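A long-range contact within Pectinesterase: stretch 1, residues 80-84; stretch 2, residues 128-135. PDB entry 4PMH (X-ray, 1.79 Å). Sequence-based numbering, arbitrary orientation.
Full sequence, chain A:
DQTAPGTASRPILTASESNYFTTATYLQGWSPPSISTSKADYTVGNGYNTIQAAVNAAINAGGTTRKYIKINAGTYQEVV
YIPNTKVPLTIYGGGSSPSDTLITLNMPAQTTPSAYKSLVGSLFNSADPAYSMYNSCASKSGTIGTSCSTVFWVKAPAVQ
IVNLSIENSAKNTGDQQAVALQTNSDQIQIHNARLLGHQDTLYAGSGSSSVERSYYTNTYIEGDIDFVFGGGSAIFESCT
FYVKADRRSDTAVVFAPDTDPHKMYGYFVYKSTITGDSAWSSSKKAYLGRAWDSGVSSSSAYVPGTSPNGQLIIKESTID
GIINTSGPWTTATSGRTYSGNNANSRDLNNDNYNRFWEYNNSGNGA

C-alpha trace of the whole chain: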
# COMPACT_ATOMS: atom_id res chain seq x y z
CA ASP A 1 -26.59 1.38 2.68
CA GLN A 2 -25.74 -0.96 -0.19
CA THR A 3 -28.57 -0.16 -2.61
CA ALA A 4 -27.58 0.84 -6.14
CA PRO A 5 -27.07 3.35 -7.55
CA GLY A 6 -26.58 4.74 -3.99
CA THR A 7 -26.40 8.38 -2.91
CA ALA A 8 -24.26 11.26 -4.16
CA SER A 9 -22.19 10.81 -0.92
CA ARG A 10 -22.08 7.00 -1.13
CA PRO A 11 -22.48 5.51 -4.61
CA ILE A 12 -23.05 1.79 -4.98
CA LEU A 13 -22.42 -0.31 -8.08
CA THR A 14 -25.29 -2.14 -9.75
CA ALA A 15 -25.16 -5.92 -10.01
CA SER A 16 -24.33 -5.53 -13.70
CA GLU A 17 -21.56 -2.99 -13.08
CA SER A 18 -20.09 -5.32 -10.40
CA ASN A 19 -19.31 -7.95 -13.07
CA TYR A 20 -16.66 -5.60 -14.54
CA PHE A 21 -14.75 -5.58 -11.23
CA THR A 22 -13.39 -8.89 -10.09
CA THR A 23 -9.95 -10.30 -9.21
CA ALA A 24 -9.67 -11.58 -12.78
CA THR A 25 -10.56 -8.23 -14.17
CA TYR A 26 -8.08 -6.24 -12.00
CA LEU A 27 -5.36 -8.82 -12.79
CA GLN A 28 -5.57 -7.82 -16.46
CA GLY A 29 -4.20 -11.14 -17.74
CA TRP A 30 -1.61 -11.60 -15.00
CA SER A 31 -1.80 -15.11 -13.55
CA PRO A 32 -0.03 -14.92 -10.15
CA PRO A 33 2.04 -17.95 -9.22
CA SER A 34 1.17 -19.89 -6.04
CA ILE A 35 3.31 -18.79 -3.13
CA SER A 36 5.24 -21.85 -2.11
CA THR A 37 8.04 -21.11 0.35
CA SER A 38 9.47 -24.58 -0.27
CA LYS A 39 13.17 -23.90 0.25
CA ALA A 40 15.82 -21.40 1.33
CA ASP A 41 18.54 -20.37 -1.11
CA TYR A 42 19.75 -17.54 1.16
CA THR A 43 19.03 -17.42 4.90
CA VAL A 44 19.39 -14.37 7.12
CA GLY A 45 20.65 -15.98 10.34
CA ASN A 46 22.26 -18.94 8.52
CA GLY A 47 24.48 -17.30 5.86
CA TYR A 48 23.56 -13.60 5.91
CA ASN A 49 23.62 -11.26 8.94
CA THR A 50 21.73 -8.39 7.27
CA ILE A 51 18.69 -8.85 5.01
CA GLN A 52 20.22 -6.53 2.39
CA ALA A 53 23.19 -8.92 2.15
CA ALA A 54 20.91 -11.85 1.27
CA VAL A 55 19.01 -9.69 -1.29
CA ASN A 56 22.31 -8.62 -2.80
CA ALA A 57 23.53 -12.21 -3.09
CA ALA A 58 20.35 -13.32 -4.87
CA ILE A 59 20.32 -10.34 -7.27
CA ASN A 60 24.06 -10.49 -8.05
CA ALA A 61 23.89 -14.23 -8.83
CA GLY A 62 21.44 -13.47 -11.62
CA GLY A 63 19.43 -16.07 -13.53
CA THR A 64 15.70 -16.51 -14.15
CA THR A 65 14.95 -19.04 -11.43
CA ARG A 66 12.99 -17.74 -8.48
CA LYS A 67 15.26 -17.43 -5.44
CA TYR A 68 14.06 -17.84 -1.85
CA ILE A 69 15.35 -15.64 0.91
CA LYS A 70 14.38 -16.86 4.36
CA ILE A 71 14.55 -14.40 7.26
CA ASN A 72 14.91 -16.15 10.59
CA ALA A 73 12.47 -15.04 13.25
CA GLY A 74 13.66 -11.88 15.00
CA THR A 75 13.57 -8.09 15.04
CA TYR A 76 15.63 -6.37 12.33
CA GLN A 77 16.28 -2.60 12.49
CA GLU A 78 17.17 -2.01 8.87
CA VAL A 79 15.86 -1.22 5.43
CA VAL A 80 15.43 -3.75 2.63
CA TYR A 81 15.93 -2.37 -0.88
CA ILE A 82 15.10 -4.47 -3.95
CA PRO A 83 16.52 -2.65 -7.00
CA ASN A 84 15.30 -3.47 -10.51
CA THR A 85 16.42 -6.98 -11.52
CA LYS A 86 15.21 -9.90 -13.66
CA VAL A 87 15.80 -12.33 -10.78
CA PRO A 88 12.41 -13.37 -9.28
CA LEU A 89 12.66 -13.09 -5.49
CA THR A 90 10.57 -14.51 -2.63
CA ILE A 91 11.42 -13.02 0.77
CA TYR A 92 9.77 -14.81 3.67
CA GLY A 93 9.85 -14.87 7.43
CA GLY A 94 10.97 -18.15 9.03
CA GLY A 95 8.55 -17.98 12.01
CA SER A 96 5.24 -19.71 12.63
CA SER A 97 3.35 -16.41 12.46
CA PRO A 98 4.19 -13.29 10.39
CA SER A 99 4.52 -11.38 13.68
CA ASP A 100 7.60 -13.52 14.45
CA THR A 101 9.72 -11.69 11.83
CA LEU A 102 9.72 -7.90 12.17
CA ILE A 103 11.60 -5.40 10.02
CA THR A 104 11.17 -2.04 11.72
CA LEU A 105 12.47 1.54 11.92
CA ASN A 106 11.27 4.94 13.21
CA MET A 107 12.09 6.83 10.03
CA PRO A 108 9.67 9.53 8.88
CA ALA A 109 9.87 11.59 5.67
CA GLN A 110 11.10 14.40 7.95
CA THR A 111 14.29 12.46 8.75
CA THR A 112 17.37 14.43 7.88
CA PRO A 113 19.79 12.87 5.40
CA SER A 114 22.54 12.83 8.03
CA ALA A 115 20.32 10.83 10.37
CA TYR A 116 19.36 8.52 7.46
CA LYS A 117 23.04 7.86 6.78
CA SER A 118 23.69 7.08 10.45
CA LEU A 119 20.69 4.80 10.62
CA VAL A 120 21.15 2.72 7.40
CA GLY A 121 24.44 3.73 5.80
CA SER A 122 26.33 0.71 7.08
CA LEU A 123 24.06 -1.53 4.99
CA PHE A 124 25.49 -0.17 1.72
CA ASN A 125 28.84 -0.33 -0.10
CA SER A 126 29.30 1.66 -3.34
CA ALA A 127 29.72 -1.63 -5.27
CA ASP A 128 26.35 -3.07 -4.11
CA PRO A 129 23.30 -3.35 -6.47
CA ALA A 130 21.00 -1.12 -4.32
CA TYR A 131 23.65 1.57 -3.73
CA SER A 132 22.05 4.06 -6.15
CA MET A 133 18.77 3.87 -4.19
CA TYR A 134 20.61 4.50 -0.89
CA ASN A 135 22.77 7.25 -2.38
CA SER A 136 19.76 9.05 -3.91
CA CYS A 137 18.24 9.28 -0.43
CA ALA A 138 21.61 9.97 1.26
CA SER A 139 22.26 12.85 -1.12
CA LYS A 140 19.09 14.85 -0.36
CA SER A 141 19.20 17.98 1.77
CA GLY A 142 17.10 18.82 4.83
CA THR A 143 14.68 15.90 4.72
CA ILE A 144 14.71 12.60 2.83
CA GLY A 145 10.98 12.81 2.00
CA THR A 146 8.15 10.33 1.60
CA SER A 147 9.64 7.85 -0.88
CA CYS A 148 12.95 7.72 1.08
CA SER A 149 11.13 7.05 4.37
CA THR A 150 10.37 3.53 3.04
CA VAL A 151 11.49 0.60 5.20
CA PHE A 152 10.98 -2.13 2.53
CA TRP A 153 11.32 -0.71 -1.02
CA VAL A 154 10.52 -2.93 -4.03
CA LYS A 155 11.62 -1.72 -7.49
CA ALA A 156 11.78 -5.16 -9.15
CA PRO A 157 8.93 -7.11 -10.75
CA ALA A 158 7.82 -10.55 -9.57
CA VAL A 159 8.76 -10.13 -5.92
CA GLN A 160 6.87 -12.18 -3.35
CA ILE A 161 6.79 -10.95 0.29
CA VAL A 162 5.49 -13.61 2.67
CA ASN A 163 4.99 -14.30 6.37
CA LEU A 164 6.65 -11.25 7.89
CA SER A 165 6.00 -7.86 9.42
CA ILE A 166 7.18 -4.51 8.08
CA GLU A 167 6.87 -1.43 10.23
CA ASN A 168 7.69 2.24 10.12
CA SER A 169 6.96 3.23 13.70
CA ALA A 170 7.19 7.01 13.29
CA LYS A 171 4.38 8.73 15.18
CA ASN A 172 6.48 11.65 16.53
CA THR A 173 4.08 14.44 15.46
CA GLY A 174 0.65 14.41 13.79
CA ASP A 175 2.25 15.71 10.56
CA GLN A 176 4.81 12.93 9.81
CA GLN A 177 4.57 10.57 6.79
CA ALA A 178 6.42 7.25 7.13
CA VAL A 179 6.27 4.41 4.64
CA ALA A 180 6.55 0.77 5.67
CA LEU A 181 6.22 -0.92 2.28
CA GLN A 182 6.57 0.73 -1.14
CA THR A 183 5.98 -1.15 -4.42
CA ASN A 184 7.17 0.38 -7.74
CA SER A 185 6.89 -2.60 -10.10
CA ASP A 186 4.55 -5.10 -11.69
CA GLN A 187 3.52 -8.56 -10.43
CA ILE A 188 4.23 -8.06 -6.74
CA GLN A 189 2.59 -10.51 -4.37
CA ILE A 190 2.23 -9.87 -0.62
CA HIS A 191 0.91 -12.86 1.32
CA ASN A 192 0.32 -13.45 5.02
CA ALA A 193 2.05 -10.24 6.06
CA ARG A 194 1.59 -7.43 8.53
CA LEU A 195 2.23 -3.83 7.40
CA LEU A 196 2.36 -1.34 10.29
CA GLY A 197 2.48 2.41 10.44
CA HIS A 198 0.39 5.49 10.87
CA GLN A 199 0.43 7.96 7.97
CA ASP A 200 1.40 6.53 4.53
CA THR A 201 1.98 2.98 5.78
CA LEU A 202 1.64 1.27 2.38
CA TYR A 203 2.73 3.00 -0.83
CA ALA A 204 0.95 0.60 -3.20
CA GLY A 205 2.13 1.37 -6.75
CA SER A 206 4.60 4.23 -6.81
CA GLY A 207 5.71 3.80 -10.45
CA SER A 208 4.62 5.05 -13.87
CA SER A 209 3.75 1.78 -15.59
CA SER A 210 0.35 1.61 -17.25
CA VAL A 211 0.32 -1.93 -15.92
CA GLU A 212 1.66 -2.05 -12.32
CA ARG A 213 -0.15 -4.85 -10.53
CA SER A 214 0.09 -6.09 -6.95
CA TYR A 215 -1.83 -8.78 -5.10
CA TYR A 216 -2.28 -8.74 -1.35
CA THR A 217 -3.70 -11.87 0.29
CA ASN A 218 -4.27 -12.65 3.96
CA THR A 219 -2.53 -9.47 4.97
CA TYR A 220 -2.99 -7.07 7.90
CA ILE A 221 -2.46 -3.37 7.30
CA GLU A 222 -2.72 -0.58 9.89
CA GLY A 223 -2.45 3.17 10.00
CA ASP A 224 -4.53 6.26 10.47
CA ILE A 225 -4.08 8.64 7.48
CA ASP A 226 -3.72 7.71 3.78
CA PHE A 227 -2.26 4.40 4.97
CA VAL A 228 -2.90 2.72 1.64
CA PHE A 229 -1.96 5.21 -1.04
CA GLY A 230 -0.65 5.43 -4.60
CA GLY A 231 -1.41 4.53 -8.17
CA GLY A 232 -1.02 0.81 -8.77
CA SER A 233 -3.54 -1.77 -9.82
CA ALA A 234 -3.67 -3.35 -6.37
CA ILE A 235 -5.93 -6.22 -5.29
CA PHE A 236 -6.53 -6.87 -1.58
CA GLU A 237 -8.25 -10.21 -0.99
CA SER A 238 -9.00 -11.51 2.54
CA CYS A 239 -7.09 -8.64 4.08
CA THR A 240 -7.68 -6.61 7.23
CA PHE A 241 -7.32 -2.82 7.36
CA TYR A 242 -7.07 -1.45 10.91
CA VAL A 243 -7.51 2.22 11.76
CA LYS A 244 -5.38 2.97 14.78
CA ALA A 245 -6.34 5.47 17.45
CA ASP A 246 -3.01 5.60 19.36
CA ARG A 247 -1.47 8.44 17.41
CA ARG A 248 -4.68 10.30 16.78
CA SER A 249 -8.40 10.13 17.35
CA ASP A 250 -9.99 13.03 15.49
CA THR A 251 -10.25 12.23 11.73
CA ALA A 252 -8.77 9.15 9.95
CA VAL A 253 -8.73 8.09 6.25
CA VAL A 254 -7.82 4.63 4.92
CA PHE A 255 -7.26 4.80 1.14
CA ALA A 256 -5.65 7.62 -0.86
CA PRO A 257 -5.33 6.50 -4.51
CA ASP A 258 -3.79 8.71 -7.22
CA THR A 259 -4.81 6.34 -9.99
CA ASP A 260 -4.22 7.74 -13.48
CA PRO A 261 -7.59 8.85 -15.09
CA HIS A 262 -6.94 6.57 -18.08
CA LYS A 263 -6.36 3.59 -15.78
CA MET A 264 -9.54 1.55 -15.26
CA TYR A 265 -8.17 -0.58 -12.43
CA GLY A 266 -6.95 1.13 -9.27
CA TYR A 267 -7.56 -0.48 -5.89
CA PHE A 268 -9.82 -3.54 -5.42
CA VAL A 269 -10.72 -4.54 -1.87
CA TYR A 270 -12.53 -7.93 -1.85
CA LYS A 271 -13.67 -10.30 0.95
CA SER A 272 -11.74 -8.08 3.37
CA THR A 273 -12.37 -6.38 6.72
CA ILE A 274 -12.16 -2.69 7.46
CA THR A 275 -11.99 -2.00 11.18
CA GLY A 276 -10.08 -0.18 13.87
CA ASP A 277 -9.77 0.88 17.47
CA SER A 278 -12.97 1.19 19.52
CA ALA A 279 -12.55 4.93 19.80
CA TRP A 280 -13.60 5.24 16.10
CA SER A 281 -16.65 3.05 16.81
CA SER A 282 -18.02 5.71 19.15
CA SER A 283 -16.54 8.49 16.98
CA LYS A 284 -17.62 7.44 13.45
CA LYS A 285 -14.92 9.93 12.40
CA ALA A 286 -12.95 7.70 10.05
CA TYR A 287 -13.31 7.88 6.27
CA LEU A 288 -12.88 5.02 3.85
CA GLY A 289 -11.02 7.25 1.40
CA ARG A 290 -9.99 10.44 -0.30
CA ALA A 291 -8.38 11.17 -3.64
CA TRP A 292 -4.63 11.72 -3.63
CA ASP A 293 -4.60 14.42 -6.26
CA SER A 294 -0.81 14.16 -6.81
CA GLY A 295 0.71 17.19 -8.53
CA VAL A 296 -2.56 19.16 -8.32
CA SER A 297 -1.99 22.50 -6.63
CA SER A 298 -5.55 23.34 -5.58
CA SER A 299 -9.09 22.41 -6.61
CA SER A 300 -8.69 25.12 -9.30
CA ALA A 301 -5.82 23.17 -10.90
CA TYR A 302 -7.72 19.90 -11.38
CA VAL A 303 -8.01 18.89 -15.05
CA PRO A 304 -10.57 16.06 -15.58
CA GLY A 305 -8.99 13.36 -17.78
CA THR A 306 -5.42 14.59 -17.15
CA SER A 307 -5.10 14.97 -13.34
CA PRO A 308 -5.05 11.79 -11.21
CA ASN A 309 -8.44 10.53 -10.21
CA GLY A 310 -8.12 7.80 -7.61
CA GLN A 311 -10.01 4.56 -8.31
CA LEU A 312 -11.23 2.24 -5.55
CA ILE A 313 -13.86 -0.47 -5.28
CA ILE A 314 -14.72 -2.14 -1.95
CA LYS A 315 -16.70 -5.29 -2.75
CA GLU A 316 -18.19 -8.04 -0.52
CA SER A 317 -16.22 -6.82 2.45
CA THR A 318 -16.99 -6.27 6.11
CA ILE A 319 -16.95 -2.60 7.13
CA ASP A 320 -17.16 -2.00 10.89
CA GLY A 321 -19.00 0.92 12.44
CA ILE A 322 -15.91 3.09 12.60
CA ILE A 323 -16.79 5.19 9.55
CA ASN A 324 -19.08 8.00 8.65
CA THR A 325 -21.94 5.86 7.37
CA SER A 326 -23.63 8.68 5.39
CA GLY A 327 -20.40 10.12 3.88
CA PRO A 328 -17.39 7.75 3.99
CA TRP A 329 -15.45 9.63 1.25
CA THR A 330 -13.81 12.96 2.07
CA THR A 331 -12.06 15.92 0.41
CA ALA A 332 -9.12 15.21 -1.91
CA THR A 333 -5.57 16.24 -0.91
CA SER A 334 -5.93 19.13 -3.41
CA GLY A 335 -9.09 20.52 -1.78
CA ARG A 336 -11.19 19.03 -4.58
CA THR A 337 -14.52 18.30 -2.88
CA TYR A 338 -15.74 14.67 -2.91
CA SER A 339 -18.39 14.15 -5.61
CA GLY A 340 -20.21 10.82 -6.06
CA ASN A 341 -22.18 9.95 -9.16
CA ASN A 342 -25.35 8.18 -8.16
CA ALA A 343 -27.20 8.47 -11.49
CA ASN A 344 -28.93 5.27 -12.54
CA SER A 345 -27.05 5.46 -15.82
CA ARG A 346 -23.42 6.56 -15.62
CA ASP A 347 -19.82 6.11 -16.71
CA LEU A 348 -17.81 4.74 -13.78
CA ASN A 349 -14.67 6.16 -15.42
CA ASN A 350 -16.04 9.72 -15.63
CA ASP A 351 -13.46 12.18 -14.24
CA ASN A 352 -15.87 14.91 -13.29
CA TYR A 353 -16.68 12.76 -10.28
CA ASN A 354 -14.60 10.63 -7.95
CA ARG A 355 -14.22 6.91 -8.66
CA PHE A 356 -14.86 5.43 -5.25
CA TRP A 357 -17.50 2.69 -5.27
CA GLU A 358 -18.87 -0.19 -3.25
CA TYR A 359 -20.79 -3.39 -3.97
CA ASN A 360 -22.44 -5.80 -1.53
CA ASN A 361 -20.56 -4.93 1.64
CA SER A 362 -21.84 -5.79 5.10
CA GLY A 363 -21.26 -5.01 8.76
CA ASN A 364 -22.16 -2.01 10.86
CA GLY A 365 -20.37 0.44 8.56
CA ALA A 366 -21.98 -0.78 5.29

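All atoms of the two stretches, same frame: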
# COMPACT_ATOMS: atom_id res chain seq x y z
N VAL A 80 15.25 -2.72 3.66
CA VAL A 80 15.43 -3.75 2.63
C VAL A 80 15.08 -3.12 1.29
O VAL A 80 13.95 -2.67 1.09
CB VAL A 80 14.51 -4.96 2.88
CG1 VAL A 80 14.75 -6.05 1.85
CG2 VAL A 80 14.71 -5.48 4.29
N TYR A 81 16.07 -3.03 0.40
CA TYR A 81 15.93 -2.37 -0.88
C TYR A 81 16.08 -3.44 -1.95
O TYR A 81 17.11 -4.13 -2.00
CB TYR A 81 16.99 -1.30 -1.11
CG TYR A 81 16.86 -0.00 -0.32
CD1 TYR A 81 15.78 0.25 0.50
CD2 TYR A 81 17.84 0.99 -0.43
CE1 TYR A 81 15.69 1.44 1.21
CE2 TYR A 81 17.75 2.19 0.26
CZ TYR A 81 16.68 2.40 1.08
OH TYR A 81 16.59 3.58 1.79
N ILE A 82 15.04 -3.58 -2.77
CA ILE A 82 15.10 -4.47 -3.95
C ILE A 82 15.18 -3.60 -5.19
O ILE A 82 14.16 -3.08 -5.63
CB ILE A 82 13.89 -5.42 -4.10
CG1 ILE A 82 13.43 -6.02 -2.77
CG2 ILE A 82 14.20 -6.47 -5.16
CD1 ILE A 82 14.29 -7.11 -2.19
N PRO A 83 16.38 -3.41 -5.76
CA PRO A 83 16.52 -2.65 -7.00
C PRO A 83 16.02 -3.46 -8.19
O PRO A 83 15.85 -4.67 -8.09
CB PRO A 83 18.03 -2.42 -7.09
CG PRO A 83 18.60 -3.64 -6.47
CD PRO A 83 17.66 -4.01 -5.35
N ASN A 84 15.81 -2.80 -9.32
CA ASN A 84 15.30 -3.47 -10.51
C ASN A 84 16.23 -4.62 -10.91
O ASN A 84 17.44 -4.45 -10.93
CB ASN A 84 15.12 -2.49 -11.67
CG ASN A 84 14.10 -2.96 -12.71
OD1 ASN A 84 13.68 -4.12 -12.73
ND2 ASN A 84 13.69 -2.05 -13.57
N ASP A 128 27.57 -2.24 -4.26
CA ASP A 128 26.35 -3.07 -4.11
C ASP A 128 25.17 -2.64 -5.03
O ASP A 128 24.96 -1.45 -5.29
CB ASP A 128 25.88 -3.08 -2.64
CG ASP A 128 26.91 -3.67 -1.68
OD1 ASP A 128 27.75 -4.49 -2.11
OD2 ASP A 128 26.88 -3.34 -0.46
N PRO A 129 24.36 -3.62 -5.49
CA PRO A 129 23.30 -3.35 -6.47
C PRO A 129 22.25 -2.32 -6.05
O PRO A 129 21.70 -1.67 -6.93
CB PRO A 129 22.67 -4.73 -6.71
CG PRO A 129 23.12 -5.58 -5.58
CD PRO A 129 24.46 -5.05 -5.17
N ALA A 130 21.97 -2.15 -4.76
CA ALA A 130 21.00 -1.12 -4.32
C ALA A 130 21.65 0.21 -3.90
O ALA A 130 20.97 1.07 -3.30
CB ALA A 130 20.13 -1.65 -3.20
N TYR A 131 22.93 0.40 -4.22
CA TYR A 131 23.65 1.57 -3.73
C TYR A 131 23.05 2.87 -4.27
O TYR A 131 22.95 3.86 -3.54
CB TYR A 131 25.15 1.47 -4.07
CG TYR A 131 25.95 2.63 -3.49
CD1 TYR A 131 26.36 2.62 -2.17
CD2 TYR A 131 26.24 3.74 -4.26
CE1 TYR A 131 27.06 3.69 -1.63
CE2 TYR A 131 26.95 4.81 -3.73
CZ TYR A 131 27.35 4.78 -2.43
OH TYR A 131 28.06 5.83 -1.90
N SER A 132 22.64 2.86 -5.54
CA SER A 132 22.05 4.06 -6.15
C SER A 132 20.76 4.49 -5.43
O SER A 132 20.53 5.69 -5.23
CB SER A 132 21.82 3.87 -7.65
OG SER A 132 21.08 2.68 -7.91
N MET A 133 19.95 3.53 -5.00
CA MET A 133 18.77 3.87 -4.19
C MET A 133 19.20 4.56 -2.89
O MET A 133 18.70 5.63 -2.57
CB MET A 133 17.92 2.63 -3.87
CG MET A 133 17.25 2.01 -5.07
SD MET A 133 16.51 0.41 -4.70
CE MET A 133 15.20 0.87 -3.56
N TYR A 134 20.11 3.93 -2.15
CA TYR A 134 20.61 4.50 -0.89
C TYR A 134 21.21 5.90 -1.10
O TYR A 134 20.85 6.88 -0.40
CB TYR A 134 21.62 3.54 -0.22
CG TYR A 134 22.53 4.24 0.78
CD1 TYR A 134 22.04 4.68 2.00
CD2 TYR A 134 23.86 4.50 0.47
CE1 TYR A 134 22.85 5.35 2.90
CE2 TYR A 134 24.68 5.17 1.37
CZ TYR A 134 24.16 5.60 2.59
OH TYR A 134 24.97 6.26 3.50
N ASN A 135 22.10 6.00 -2.08
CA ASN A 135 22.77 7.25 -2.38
C ASN A 135 21.80 8.38 -2.78
O ASN A 135 21.99 9.53 -2.39
CB ASN A 135 23.85 7.06 -3.44
CG ASN A 135 24.66 8.33 -3.66
OD1 ASN A 135 25.07 9.01 -2.71
ND2 ASN A 135 24.90 8.66 -4.93

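The first stretch is a short strand, residues 80-82, followed by the loop residues Pro-83 and Asn-84. The second enters a helix through a turn: Asp-128 to Tyr-131 form a type I beta turn, closed by the bond from Tyr-131 N to Asp-128 O (2.9 Å), and Ala-130 occupies the N-cap position. The helix begins at Tyr-131 and continues beyond the stretch. Strand and helix axes come within 9.1 Å, and their N-to-C directions differ by 123°, so the helix crosses the strand obliquely, closer to antiparallel than to parallel. The backbones draw nearest where the strand has ended and the helix has yet to begin, with Pro-83 CA and Ala-130 CA 5.4 Å apart.

No hydrogen bond joins the two stretches. Near the contact, the backbone polar groups of the second stretch are partly satisfied internally: Tyr-134 N donates to Ala-130 O (3.2 Å) and Asn-135 N to Tyr-131 O (2.7 Å), the pattern of a helical turn. What holds the pair together is therefore van der Waals packing and the exclusion of water, over 305 Å² of buried surface counted on both sides.

Alternation along the strand selects the residues that take part. Tyr-81 points its CA-to-CB bond toward the second stretch, whereas that of Ile-82 points away. The small side chain of Ala-130 lets the backbones approach closely; its CB lies 3.8 Å from Tyr-81 CB and 4.0 Å from Pro-83 CD, touching both residues. Two prolines meet beside it, Pro-83 CG standing 4.2 Å from Pro-129 CB. Their compact rings offer apolar carbon surface, and Pro-83 CG also rests 3.7 Å from the carbonyl atom Pro-129 O.

Met-133 supplies a long, unbranched side chain that reaches back to the strand. With rotamers m, t and p, it brings its CE to 3.7 Å from Tyr-81 CB and its SD to 4.0 Å from Pro-83 CB, filling space next to both residues with polarizable, apolar atoms.

The aromatic ring of Tyr-81 extends the contact along the helix. Met-133 SD lies 5.2 Å from the centroid of that ring, formed by Tyr-81 CG, CD1, CD2, CE1, CE2 and CZ, in an oblique sulfur-aromatic contact 44° off the ring normal. The ring edge faces helix backbone: Tyr-81 CE2 is 3.8 Å from Tyr-134 N and 4.1 Å from Tyr-134 CB. Tyrosine suits this buried site because its ring provides broad apolar surface while its hydroxyl is hydrogen-bonded elsewhere in the structure.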